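Local coordinates for exotoxin 5 (Staphylococcus aureus subsp. aureus COL, PDB 3R2I), which is of unknown function, but its superantigen-like two-domain fold is consistent with a secreted staphylococcal protein that acts on the host immune system, at residues S87-F92 with A98-L103; Q65-E70 with S224-F229; L126-I129 with I133-V136; V210-M213 with K217-E220. One frame throughout, in Å; residues are numbered along the deposited sequence.

Interaction 1. Residues S87-F92 with A98-L103; sequences SNVLNF and AFKVFL
The ring of F92 takes CB of F99 over one face, 3.8 Å from the ring centroid to F99 CB, while the ring of F102, further along, has V89 CG1 over the centre of one face, a CH-pi contact. Both rings belong to an antiparallel beta hairpin of the OB-fold domain, strand 87-94 returning as 97-103, and they lie on its two opposite faces. The aromatic pair F92 and F99 is no full stack: the planes are nearly parallel, at 21°, but so far slid that the rings barely overlap, with F92 CE1 3.6 Å from F99 CD2. With chi1 at 64°, CG of F92 lies between the backbone N and the carbonyl carbon, and from there the ring reaches across to the partner strand, where CE2 also meets V101 CG2. Beyond V101 the same face continues with L90 and L103, whose side chains cross at about a right angle, and V79, V120 and I139 from neighbouring strands cover it. This largely apolar face is consistent with the interior of an OB barrel.

The other face is mixed. V89 and F102 lie side by side, and next to them the K100 chain, extended as far as CD, bends at its last two torsions to carry NZ back over N91. There N91 OD1 accepts from K100 NZ at 2.9 Å, the donor tilted 34° from the amide plane. A water donates to both N91 OD1 and F99 O, bridging them, with F99 O 2.8 Å from the water oxygen.

Interaction 2. Residues Q65-E70 with S224-F229; sequences QYYSEE and SEKLSF
Y66 and K226 carry the cation-pi part of this contact, which brings the end of helix 57-68 against the loop between strands 218-222 and 235-237, and so joins the OB-fold and beta-grasp parts of the chain. K226 leaves its backbone with every side-chain torsion near 180°, and this straight chain crosses the tyrosine at about a right angle. Its CE lies over one ring face, 3.5 Å from the Y66 centroid, and comes nearest to Y66 CZ at 3.3 Å. NZ is less central: it stands 3.9 Å from the Y66 centroid and 31° off the normal, above the CE1 side. The CH-pi and cation-pi contacts therefore share one face.

Hydrogen bonding falls to the next tyrosine. Y67 OH accepts the backbone N-H of L227 at 3.1 Å from L227 N, in an almost straight bond of 174°, with the N lying near the ring plane. The same hydroxyl is also bonded to D186 of helix 182-197, which ties a third element to the junction.

Beyond this, L227 CB only touches the same hydroxyl oxygen. Within the helix, however, Y66 CD2 sits over the centre of the Y67 ring, 3.6 Å above its plane, so the edge of Y66 is set against the face of Y67.

E125 completes the charge arrangement, its OE1 in a salt bridge with K226 NZ and its OE2 bonded to Y66 OH. With carboxylate and ring face both near the ammonium, K226 would probably stay protonated; salt bridge and ring face hold the lysine, while a hydrogen bond to Y67 holds the next residue.

Interaction 3. Residues L126-I129 with I133-V136; sequences LIDI and IYSV
A short antiparallel hairpin contact joins L126-I129 to I133-V136 at an outer edge of the OB-fold sheet, and its side-chain part is gathered round one ring, that of Y134. The backbone pairing is slender: Y134 N donates to L126 O at 3.3 Å, and the strand 126-127 is only weakly bonded. Over one face of the Y134 ring lies the methyl CD2 of L126, above its centre, with 4.2 Å from L126 CD2 to the ring centroid. L126 CG is anti to the backbone N, chi1 176°, which swings the isopropyl end alongside the ring.

At the far end of the ring, near its plane, D128 OD2 accepts a hydrogen bond from the hydroxyl of Y134, 3.0 Å from Y134 OH, through its anti lone pair. Carboxylate and ring planes stand 72° apart. The other oxygen, OD1, takes the backbone N-H groups of K130 and G132, so a single carboxylate ties the turn to the strand and fixes both its own rotation and the tyrosine hydroxyl.

On its other side strand 133-141 runs parallel to 97-103, where Y134 packs on K100 and F102. An Asx turn at D128 thus leads into the connection of a short beta hairpin of the OB fold.

Interaction 4. Residues V210-M213 with K217-E220; sequences VINM and KKHE
K218 can be followed from backbone to tip along the partner strand. Its CB sits 3.6 Å from N212 ND2 and close to the carbonyl oxygen of I211. From there chi1 of 58° places CG between the backbone N and the carbonyl carbon, and the rest of the chain runs extended beside N212. CD reaches V210 CG1 at 3.9 Å and also stays near N212 ND2. At the tip, K218 NZ makes a weak salt bridge of 3.3 Å with E220 OE2, two residues on. It also donates to a water that in turn accepts from N212 ND2. A second water, 2.6 Å from N212 ND2, reaches weakly to K217 O, so the amide nitrogen is held by two waters while N212 OD1 bonds N243.

The strands are the two arms of a tight antiparallel hairpin in the beta-grasp domain, their axes at 171°. I211 and H219 form a hydrogen-bonded pair with reciprocal backbone bonds, both 2.9 Å between I211 N and H219 O and between H219 N and I211 O, and M213 N closes the end on K217 O.

On the face opposite K218, chi2 of -54° bends the M213 chain and brings SD to the edge of the H219 imidazole, 3.8 Å from H219 CD2 and nearly in the ring plane, a Met-aromatic contact.

Strand 207-213 is flanked on its other side by strand 241-248, and strand 218-222 is the outermost strand of the five-stranded sheet; I211 and H219 face helix 182-197, while M213 and H219 meet M236 of strand 235-237.

Two domains and their junction share these contacts. Interactions 1 and 3 follow one another along the chain in the OB-fold part, with centres 9 Å apart, and meet through the parallel pairing of strands 97-103 and 133-141. Interaction 4 is a separate hairpin of the beta-grasp sheet, its centre about 29 Å from those of both and across the centre of the chain. Interaction 2 joins segments 154 residues apart, and all the others are nested inside the loop it closes. Its centre lies about 14 Å from that of interaction 3, where F229 packs on V136, and 19 Å from those of interactions 1 and 4. The hairpins lie within single domains, while interaction 2 is a contact between them.

Interaction 1. Residues S87-F92 with A98-L103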
loop_
_atom_site.group_PDB
_atom_site.type_symbol
_atom_site.label_atom_id
_atom_site.label_comp_id
_atom_site.label_asym_id
_atom_site.label_seq_id
_atom_site.Cartn_x
_atom_site.Cartn_y
_atom_site.Cartn_z
ATOM N N SER A 87 9.996 -14.462 -13.550
ATOM C CA SER A 87 9.630 -13.843 -12.267
ATOM C C SER A 87 8.806 -14.882 -11.520
ATOM O O SER A 87 8.051 -15.660 -12.145
ATOM C CB SER A 87 8.744 -12.608 -12.411
ATOM O OG SER A 87 9.315 -11.582 -13.175
ATOM N N ASN A 88 8.926 -14.891 -10.202
ATOM C CA ASN A 88 8.133 -15.792 -9.397
ATOM C C ASN A 88 6.844 -15.058 -9.014
ATOM O O ASN A 88 6.877 -13.890 -8.647
ATOM C CB ASN A 88 8.926 -16.280 -8.186
ATOM C CG ASN A 88 10.054 -17.215 -8.583
ATOM O OD1 ASN A 88 9.914 -18.036 -9.497
ATOM N ND2 ASN A 88 11.146 -17.148 -7.866
ATOM N N VAL A 89 5.715 -15.741 -9.166
ATOM C CA VAL A 89 4.415 -15.177 -8.872
ATOM C C VAL A 89 3.508 -16.121 -8.086
ATOM O O VAL A 89 3.734 -17.328 -8.032
ATOM C CB VAL A 89 3.650 -14.851 -10.170
ATOM C CG1 VAL A 89 4.470 -13.953 -11.022
ATOM C CG2 VAL A 89 3.259 -16.135 -10.947
ATOM N N LEU A 90 2.489 -15.528 -7.477
ATOM C CA LEU A 90 1.459 -16.251 -6.759
ATOM C C LEU A 90 0.169 -16.142 -7.563
ATOM O O LEU A 90 -0.362 -15.068 -7.733
ATOM C CB LEU A 90 1.240 -15.657 -5.366
ATOM C CG LEU A 90 2.413 -15.686 -4.379
ATOM C CD1 LEU A 90 1.987 -15.024 -3.085
ATOM C CD2 LEU A 90 2.960 -17.124 -4.096
ATOM N N ASN A 91 -0.291 -17.240 -8.140
ATOM C CA ASN A 91 -1.537 -17.212 -8.882
ATOM C C ASN A 91 -2.670 -17.784 -8.047
ATOM O O ASN A 91 -2.557 -18.901 -7.524
ATOM C CB ASN A 91 -1.430 -18.062 -10.131
ATOM C CG ASN A 91 -0.524 -17.475 -11.136
ATOM O OD1 ASN A 91 -0.672 -16.299 -11.487
ATOM N ND2 ASN A 91 0.371 -18.298 -11.689
ATOM N N PHE A 92 -3.751 -17.028 -7.937
ATOM C CA PHE A 92 -4.919 -17.469 -7.208
ATOM C C PHE A 92 -6.143 -16.603 -7.608
ATOM O O PHE A 92 -5.993 -15.568 -8.281
ATOM C CB PHE A 92 -4.664 -17.379 -5.705
ATOM C CG PHE A 92 -4.433 -15.976 -5.207
ATOM C CD1 PHE A 92 -5.503 -15.211 -4.731
ATOM C CD2 PHE A 92 -3.146 -15.435 -5.176
ATOM C CE1 PHE A 92 -5.318 -13.919 -4.266
ATOM C CE2 PHE A 92 -2.931 -14.110 -4.729
ATOM C CZ PHE A 92 -4.013 -13.344 -4.285
ATOM N N ALA A 98 -9.121 -12.987 -10.495
ATOM C CA ALA A 98 -7.903 -13.783 -10.590
ATOM C C ALA A 98 -6.768 -12.811 -10.339
ATOM O O ALA A 98 -6.751 -11.692 -10.836
ATOM C CB ALA A 98 -7.775 -14.447 -11.940
ATOM N N PHE A 99 -5.853 -13.232 -9.505
ATOM C CA PHE A 99 -4.763 -12.421 -9.106
ATOM C C PHE A 99 -3.416 -13.054 -9.482
ATOM O O PHE A 99 -3.278 -14.267 -9.476
ATOM C CB PHE A 99 -4.848 -12.262 -7.583
ATOM C CG PHE A 99 -6.070 -11.488 -7.108
ATOM C CD1 PHE A 99 -6.043 -10.104 -7.044
ATOM C CD2 PHE A 99 -7.211 -12.135 -6.698
ATOM C CE1 PHE A 99 -7.150 -9.377 -6.572
ATOM C CE2 PHE A 99 -8.328 -11.405 -6.248
ATOM C CZ PHE A 99 -8.285 -10.029 -6.194
ATOM N N LYS A 100 -2.449 -12.223 -9.823
ATOM C CA LYS A 100 -1.094 -12.678 -10.121
ATOM C C LYS A 100 -0.181 -11.730 -9.339
ATOM O O LYS A 100 -0.014 -10.579 -9.699
ATOM C CB LYS A 100 -0.806 -12.738 -11.629
ATOM C CG LYS A 100 0.662 -13.073 -11.954
ATOM C CD LYS A 100 0.938 -13.224 -13.454
ATOM C CE LYS A 100 0.682 -14.662 -14.026
ATOM N NZ LYS A 100 -0.678 -15.203 -14.155
ATOM N N VAL A 101 0.345 -12.212 -8.210
ATOM C CA VAL A 101 1.163 -11.393 -7.323
ATOM C C VAL A 101 2.632 -11.710 -7.502
ATOM O O VAL A 101 3.067 -12.841 -7.257
ATOM C CB VAL A 101 0.698 -11.575 -5.881
ATOM C CG1 VAL A 101 1.507 -10.674 -4.918
ATOM C CG2 VAL A 101 -0.786 -11.229 -5.789
ATOM N N PHE A 102 3.380 -10.698 -7.953
ATOM C CA PHE A 102 4.803 -10.837 -8.257
ATOM C C PHE A 102 5.632 -10.780 -7.003
ATOM O O PHE A 102 5.292 -10.051 -6.044
ATOM C CB PHE A 102 5.272 -9.763 -9.259
ATOM C CG PHE A 102 4.765 -9.979 -10.653
ATOM C CD1 PHE A 102 3.417 -9.806 -10.963
ATOM C CD2 PHE A 102 5.616 -10.370 -11.664
ATOM C CE1 PHE A 102 2.935 -10.041 -12.246
ATOM C CE2 PHE A 102 5.133 -10.608 -12.961
ATOM C CZ PHE A 102 3.797 -10.437 -13.251
ATOM N N LEU A 103 6.686 -11.592 -7.001
ATOM C CA LEU A 103 7.628 -11.684 -5.900
ATOM C C LEU A 103 8.951 -11.267 -6.486
ATOM O O LEU A 103 9.485 -11.911 -7.375
ATOM C CB LEU A 103 7.685 -13.100 -5.368
ATOM C CG LEU A 103 6.338 -13.713 -4.966
ATOM C CD1 LEU A 103 6.508 -15.251 -4.710
ATOM C CD2 LEU A 103 5.819 -12.970 -3.750
HETATM O O HOH W 1 -3.294 -15.589 -11.991
#

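Interaction 2. Residues Q65-E70 with S224-F229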
loop_
_atom_site.group_PDB
_atom_site.type_symbol
_atom_site.label_atom_id
_atom_site.label_comp_id
_atom_site.label_asym_id
_atom_site.label_seq_id
_atom_site.Cartn_x
_atom_site.Cartn_y
_atom_site.Cartn_z
ATOM N N GLN A 65 -3.187 8.407 -12.001
ATOM C CA GLN A 65 -3.871 7.223 -12.496
ATOM C C GLN A 65 -3.572 6.045 -11.603
ATOM O O GLN A 65 -4.458 5.330 -11.197
ATOM C CB GLN A 65 -3.498 6.946 -13.963
ATOM C CG GLN A 65 -3.749 5.509 -14.476
ATOM C CD GLN A 65 -2.549 4.524 -14.284
ATOM O OE1 GLN A 65 -2.730 3.301 -14.384
ATOM N NE2 GLN A 65 -1.319 5.063 -14.055
ATOM N N TYR A 66 -2.323 5.871 -11.235
ATOM C CA TYR A 66 -1.969 4.705 -10.425
ATOM C C TYR A 66 -2.627 4.655 -9.038
ATOM O O TYR A 66 -3.292 3.673 -8.654
ATOM C CB TYR A 66 -0.477 4.654 -10.295
ATOM C CG TYR A 66 -0.002 3.447 -9.576
ATOM C CD1 TYR A 66 0.149 2.242 -10.234
ATOM C CD2 TYR A 66 0.292 3.506 -8.225
ATOM C CE1 TYR A 66 0.543 1.142 -9.561
ATOM C CE2 TYR A 66 0.726 2.420 -7.567
ATOM C CZ TYR A 66 0.853 1.244 -8.216
ATOM O OH TYR A 66 1.333 0.160 -7.502
ATOM N N TYR A 67 -2.491 5.761 -8.325
ATOM C CA TYR A 67 -3.026 5.884 -6.996
ATOM C C TYR A 67 -4.548 6.117 -6.882
ATOM O O TYR A 67 -5.054 6.196 -5.757
ATOM C CB TYR A 67 -2.218 6.914 -6.229
ATOM C CG TYR A 67 -0.884 6.366 -5.823
ATOM C CD1 TYR A 67 -0.797 5.420 -4.806
ATOM C CD2 TYR A 67 0.295 6.787 -6.426
ATOM C CE1 TYR A 67 0.413 4.909 -4.408
ATOM C CE2 TYR A 67 1.527 6.252 -6.028
ATOM C CZ TYR A 67 1.570 5.338 -5.024
ATOM O OH TYR A 67 2.777 4.864 -4.588
ATOM N N SER A 68 -5.230 6.223 -8.027
ATOM C CA SER A 68 -6.702 6.370 -8.151
ATOM C C SER A 68 -7.385 5.049 -8.467
ATOM O O SER A 68 -8.618 4.965 -8.503
ATOM C CB SER A 68 -7.075 7.223 -9.377
ATOM O OG SER A 68 -6.856 8.572 -9.139
ATOM N N GLU A 69 -6.591 4.056 -8.818
ATOM C CA GLU A 69 -7.120 2.768 -9.201
ATOM C C GLU A 69 -7.815 2.051 -8.037
ATOM O O GLU A 69 -7.561 2.328 -6.873
ATOM C CB GLU A 69 -5.967 1.922 -9.759
ATOM C CG GLU A 69 -6.392 0.652 -10.466
ATOM C CD GLU A 69 -7.164 0.912 -11.743
ATOM O OE1 GLU A 69 -6.734 1.788 -12.532
ATOM O OE2 GLU A 69 -8.170 0.207 -11.974
ATOM N N GLU A 70 -8.705 1.128 -8.358
ATOM C CA GLU A 70 -9.401 0.357 -7.333
ATOM C C GLU A 70 -8.461 -0.737 -6.838
ATOM O O GLU A 70 -7.694 -1.321 -7.607
ATOM C CB GLU A 70 -10.694 -0.274 -7.874
ATOM C CG GLU A 70 -11.539 -1.018 -6.807
ATOM C CD GLU A 70 -12.838 -1.622 -7.371
ATOM O OE1 GLU A 70 -13.045 -1.615 -8.612
ATOM O OE2 GLU A 70 -13.660 -2.106 -6.563
ATOM N N SER A 224 6.443 12.629 -4.414
ATOM C CA SER A 224 6.824 12.966 -5.783
ATOM C C SER A 224 7.225 11.760 -6.649
ATOM O O SER A 224 7.501 11.905 -7.826
ATOM C CB SER A 224 7.979 13.973 -5.771
ATOM O OG SER A 224 9.184 13.328 -5.383
ATOM N N GLU A 225 7.262 10.578 -6.047
ATOM C CA GLU A 225 7.591 9.367 -6.748
ATOM C C GLU A 225 6.672 8.252 -6.275
ATOM O O GLU A 225 6.208 8.256 -5.139
ATOM C CB GLU A 225 8.993 8.877 -6.363
ATOM C CG GLU A 225 10.185 9.740 -6.699
ATOM C CD GLU A 225 11.514 8.986 -6.435
ATOM O OE1 GLU A 225 12.516 9.248 -7.147
ATOM O OE2 GLU A 225 11.542 8.095 -5.550
ATOM N N LYS A 226 6.530 7.237 -7.101
ATOM C CA LYS A 226 5.751 6.042 -6.777
ATOM C C LYS A 226 6.555 5.187 -5.824
ATOM O O LYS A 226 7.787 5.107 -5.946
ATOM C CB LYS A 226 5.570 5.258 -8.061
ATOM C CG LYS A 226 4.762 3.960 -7.978
ATOM C CD LYS A 226 4.636 3.383 -9.401
ATOM C CE LYS A 226 3.874 2.068 -9.403
ATOM N NZ LYS A 226 3.764 1.429 -10.737
ATOM N N LEU A 227 5.889 4.507 -4.901
ATOM C CA LEU A 227 6.637 3.666 -3.959
ATOM C C LEU A 227 7.488 2.669 -4.775
ATOM O O LEU A 227 7.009 2.172 -5.779
ATOM C CB LEU A 227 5.672 2.911 -3.047
ATOM C CG LEU A 227 6.257 2.169 -1.847
ATOM C CD1 LEU A 227 6.833 3.169 -0.861
ATOM C CD2 LEU A 227 5.127 1.360 -1.194
ATOM N N SER A 228 8.735 2.390 -4.373
ATOM C CA SER A 228 9.557 1.471 -5.143
ATOM C C SER A 228 8.951 0.083 -5.023
ATOM O O SER A 228 8.295 -0.216 -4.058
ATOM C CB SER A 228 10.996 1.419 -4.616
ATOM O OG SER A 228 10.977 0.919 -3.278
ATOM N N PHE A 229 9.169 -0.772 -6.002
ATOM C CA PHE A 229 8.648 -2.126 -5.910
ATOM C C PHE A 229 9.194 -2.880 -4.707
ATOM O O PHE A 229 8.504 -3.705 -4.122
ATOM C CB PHE A 229 8.963 -2.947 -7.184
ATOM C CG PHE A 229 8.308 -2.406 -8.429
ATOM C CD1 PHE A 229 9.063 -1.972 -9.492
ATOM C CD2 PHE A 229 6.920 -2.280 -8.497
ATOM C CE1 PHE A 229 8.461 -1.469 -10.650
ATOM C CE2 PHE A 229 6.296 -1.775 -9.623
ATOM C CZ PHE A 229 7.067 -1.348 -10.709
#

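Interaction 3. Residues L126-I129 with I133-V136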
loop_
_atom_site.group_PDB
_atom_site.type_symbol
_atom_site.label_atom_id
_atom_site.label_comp_id
_atom_site.label_asym_id
_atom_site.label_seq_id
_atom_site.Cartn_x
_atom_site.Cartn_y
_atom_site.Cartn_z
ATOM N N LEU A 126 -1.064 -3.740 -14.136
ATOM C CA LEU A 126 -1.676 -4.031 -15.397
ATOM C C LEU A 126 -2.875 -4.888 -15.061
ATOM O O LEU A 126 -2.845 -5.644 -14.150
ATOM C CB LEU A 126 -0.701 -4.797 -16.282
ATOM C CG LEU A 126 -0.974 -5.360 -17.656
ATOM C CD1 LEU A 126 0.312 -5.470 -18.406
ATOM C CD2 LEU A 126 -1.622 -6.668 -17.576
ATOM N N ILE A 127 -3.935 -4.734 -15.812
ATOM C CA ILE A 127 -5.018 -5.671 -15.787
ATOM C C ILE A 127 -5.053 -6.347 -17.129
ATOM O O ILE A 127 -5.055 -5.680 -18.108
ATOM C CB ILE A 127 -6.355 -5.013 -15.514
ATOM C CG1 ILE A 127 -6.277 -4.122 -14.280
ATOM C CG2 ILE A 127 -7.444 -6.037 -15.526
ATOM C CD1 ILE A 127 -7.502 -3.576 -13.782
ATOM N N ASP A 128 -5.064 -7.667 -17.175
ATOM C CA ASP A 128 -4.986 -8.297 -18.502
ATOM C C ASP A 128 -6.315 -8.350 -19.284
ATOM O O ASP A 128 -7.360 -7.864 -18.834
ATOM C CB ASP A 128 -4.232 -9.652 -18.477
ATOM C CG ASP A 128 -5.040 -10.802 -17.920
ATOM O OD1 ASP A 128 -6.291 -10.752 -17.863
ATOM O OD2 ASP A 128 -4.383 -11.808 -17.580
ATOM N N ILE A 129 -6.234 -8.903 -20.484
ATOM C CA ILE A 129 -7.371 -8.993 -21.359
ATOM C C ILE A 129 -8.505 -9.891 -20.876
ATOM O O ILE A 129 -9.568 -9.896 -21.468
ATOM C CB ILE A 129 -6.945 -9.442 -22.743
ATOM C CG1 ILE A 129 -6.427 -10.892 -22.728
ATOM C CG2 ILE A 129 -5.902 -8.497 -23.268
ATOM C CD1 ILE A 129 -6.180 -11.413 -24.164
ATOM N N ILE A 133 -5.548 -9.420 -12.346
ATOM C CA ILE A 133 -4.912 -8.352 -11.629
ATOM C C ILE A 133 -3.457 -8.743 -11.312
ATOM O O ILE A 133 -3.198 -9.651 -10.540
ATOM C CB ILE A 133 -5.742 -8.079 -10.386
ATOM C CG1 ILE A 133 -7.151 -7.736 -10.862
ATOM C CG2 ILE A 133 -5.143 -6.984 -9.527
ATOM C CD1 ILE A 133 -8.164 -7.673 -9.840
ATOM N N TYR A 134 -2.522 -8.073 -11.985
ATOM C CA TYR A 134 -1.101 -8.289 -11.799
ATOM C C TYR A 134 -0.647 -7.261 -10.779
ATOM O O TYR A 134 -0.685 -6.072 -11.085
ATOM C CB TYR A 134 -0.375 -8.053 -13.137
ATOM C CG TYR A 134 -0.652 -9.079 -14.206
ATOM C CD1 TYR A 134 0.330 -9.443 -15.119
ATOM C CD2 TYR A 134 -1.874 -9.742 -14.281
ATOM C CE1 TYR A 134 0.069 -10.372 -16.122
ATOM C CE2 TYR A 134 -2.116 -10.687 -15.260
ATOM C CZ TYR A 134 -1.150 -10.982 -16.184
ATOM O OH TYR A 134 -1.416 -11.916 -17.167
ATOM N N SER A 135 -0.262 -7.702 -9.568
ATOM C CA SER A 135 0.171 -6.770 -8.506
ATOM C C SER A 135 1.524 -7.211 -7.947
ATOM O O SER A 135 1.929 -8.355 -8.177
ATOM C CB SER A 135 -0.889 -6.643 -7.396
ATOM O OG SER A 135 -0.492 -5.722 -6.364
ATOM N N VAL A 136 2.229 -6.274 -7.294
ATOM C CA VAL A 136 3.516 -6.529 -6.679
ATOM C C VAL A 136 3.434 -6.472 -5.145
ATOM O O VAL A 136 2.934 -5.498 -4.575
ATOM C CB VAL A 136 4.592 -5.517 -7.158
ATOM C CG1 VAL A 136 5.933 -5.808 -6.496
ATOM C CG2 VAL A 136 4.758 -5.537 -8.665
#

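Interaction 4. Residues V210-M213 with K217-E220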
loop_
_atom_site.group_PDB
_atom_site.type_symbol
_atom_site.label_atom_id
_atom_site.label_comp_id
_atom_site.label_asym_id
_atom_site.label_seq_id
_atom_site.Cartn_x
_atom_site.Cartn_y
_atom_site.Cartn_z
ATOM N N VAL A 210 4.790 10.352 6.636
ATOM C CA VAL A 210 5.651 9.799 7.669
ATOM C C VAL A 210 4.806 8.957 8.622
ATOM O O VAL A 210 3.868 9.458 9.268
ATOM C CB VAL A 210 6.403 10.873 8.515
ATOM C CG1 VAL A 210 7.144 10.192 9.643
ATOM C CG2 VAL A 210 7.393 11.681 7.659
ATOM N N ILE A 211 5.150 7.670 8.711
ATOM C CA ILE A 211 4.492 6.746 9.606
ATOM C C ILE A 211 5.430 6.554 10.762
ATOM O O ILE A 211 6.492 5.967 10.595
ATOM C CB ILE A 211 4.281 5.409 8.949
ATOM C CG1 ILE A 211 3.380 5.592 7.721
ATOM C CG2 ILE A 211 3.701 4.441 9.954
ATOM C CD1 ILE A 211 3.400 4.425 6.705
ATOM N N ASN A 212 5.049 7.067 11.928
ATOM C CA ASN A 212 5.864 6.934 13.108
ATOM C C ASN A 212 5.455 5.715 13.898
ATOM O O ASN A 212 4.287 5.529 14.160
ATOM C CB ASN A 212 5.729 8.187 13.958
ATOM C CG ASN A 212 6.237 9.404 13.250
ATOM O OD1 ASN A 212 5.455 10.267 12.840
ATOM N ND2 ASN A 212 7.539 9.480 13.074
ATOM N N MET A 213 6.431 4.895 14.250
ATOM C CA MET A 213 6.226 3.679 15.042
ATOM C C MET A 213 6.429 3.976 16.545
ATOM O O MET A 213 7.197 4.864 16.908
ATOM C CB MET A 213 7.209 2.586 14.591
ATOM C CG MET A 213 7.204 2.362 13.099
ATOM S SD MET A 213 5.540 2.034 12.460
ATOM C CE MET A 213 5.217 0.424 13.184
ATOM N N LYS A 217 10.832 4.454 15.525
ATOM C CA LYS A 217 11.311 4.264 14.150
ATOM C C LYS A 217 10.238 4.872 13.242
ATOM O O LYS A 217 9.127 5.137 13.680
ATOM C CB LYS A 217 11.446 2.788 13.758
ATOM C CG LYS A 217 12.611 2.061 14.391
ATOM C CD LYS A 217 12.737 0.632 13.810
ATOM C CE LYS A 217 14.051 -0.009 14.200
ATOM N NZ LYS A 217 14.201 0.024 15.670
ATOM N N LYS A 218 10.558 5.079 11.975
ATOM C CA LYS A 218 9.560 5.615 11.064
ATOM C C LYS A 218 9.753 5.194 9.624
ATOM O O LYS A 218 10.835 4.771 9.244
ATOM C CB LYS A 218 9.532 7.129 11.159
ATOM C CG LYS A 218 10.827 7.792 10.864
ATOM C CD LYS A 218 10.668 9.272 11.130
ATOM C CE LYS A 218 11.920 10.066 10.751
ATOM N NZ LYS A 218 11.595 11.542 10.686
ATOM N N HIS A 219 8.683 5.299 8.844
ATOM C CA HIS A 219 8.721 4.990 7.436
ATOM C C HIS A 219 8.357 6.266 6.698
ATOM O O HIS A 219 7.270 6.812 6.901
ATOM C CB HIS A 219 7.705 3.899 7.087
ATOM C CG HIS A 219 7.860 2.647 7.891
ATOM N ND1 HIS A 219 8.724 1.634 7.533
ATOM C CD2 HIS A 219 7.264 2.240 9.040
ATOM C CE1 HIS A 219 8.664 0.662 8.431
ATOM N NE2 HIS A 219 7.784 1.003 9.358
ATOM N N GLU A 220 9.272 6.758 5.874
ATOM C CA GLU A 220 9.052 7.950 5.065
ATOM C C GLU A 220 8.839 7.631 3.579
ATOM O O GLU A 220 9.647 6.951 2.951
ATOM C CB GLU A 220 10.231 8.918 5.138
ATOM C CG GLU A 220 10.427 9.549 6.505
ATOM C CD GLU A 220 11.404 10.721 6.472
ATOM O OE1 GLU A 220 11.497 11.437 5.418
ATOM O OE2 GLU A 220 12.045 10.915 7.524
HETATM O O HOH W 2 9.130 12.008 12.800
HETATM O O HOH W 3 9.035 8.261 14.880
#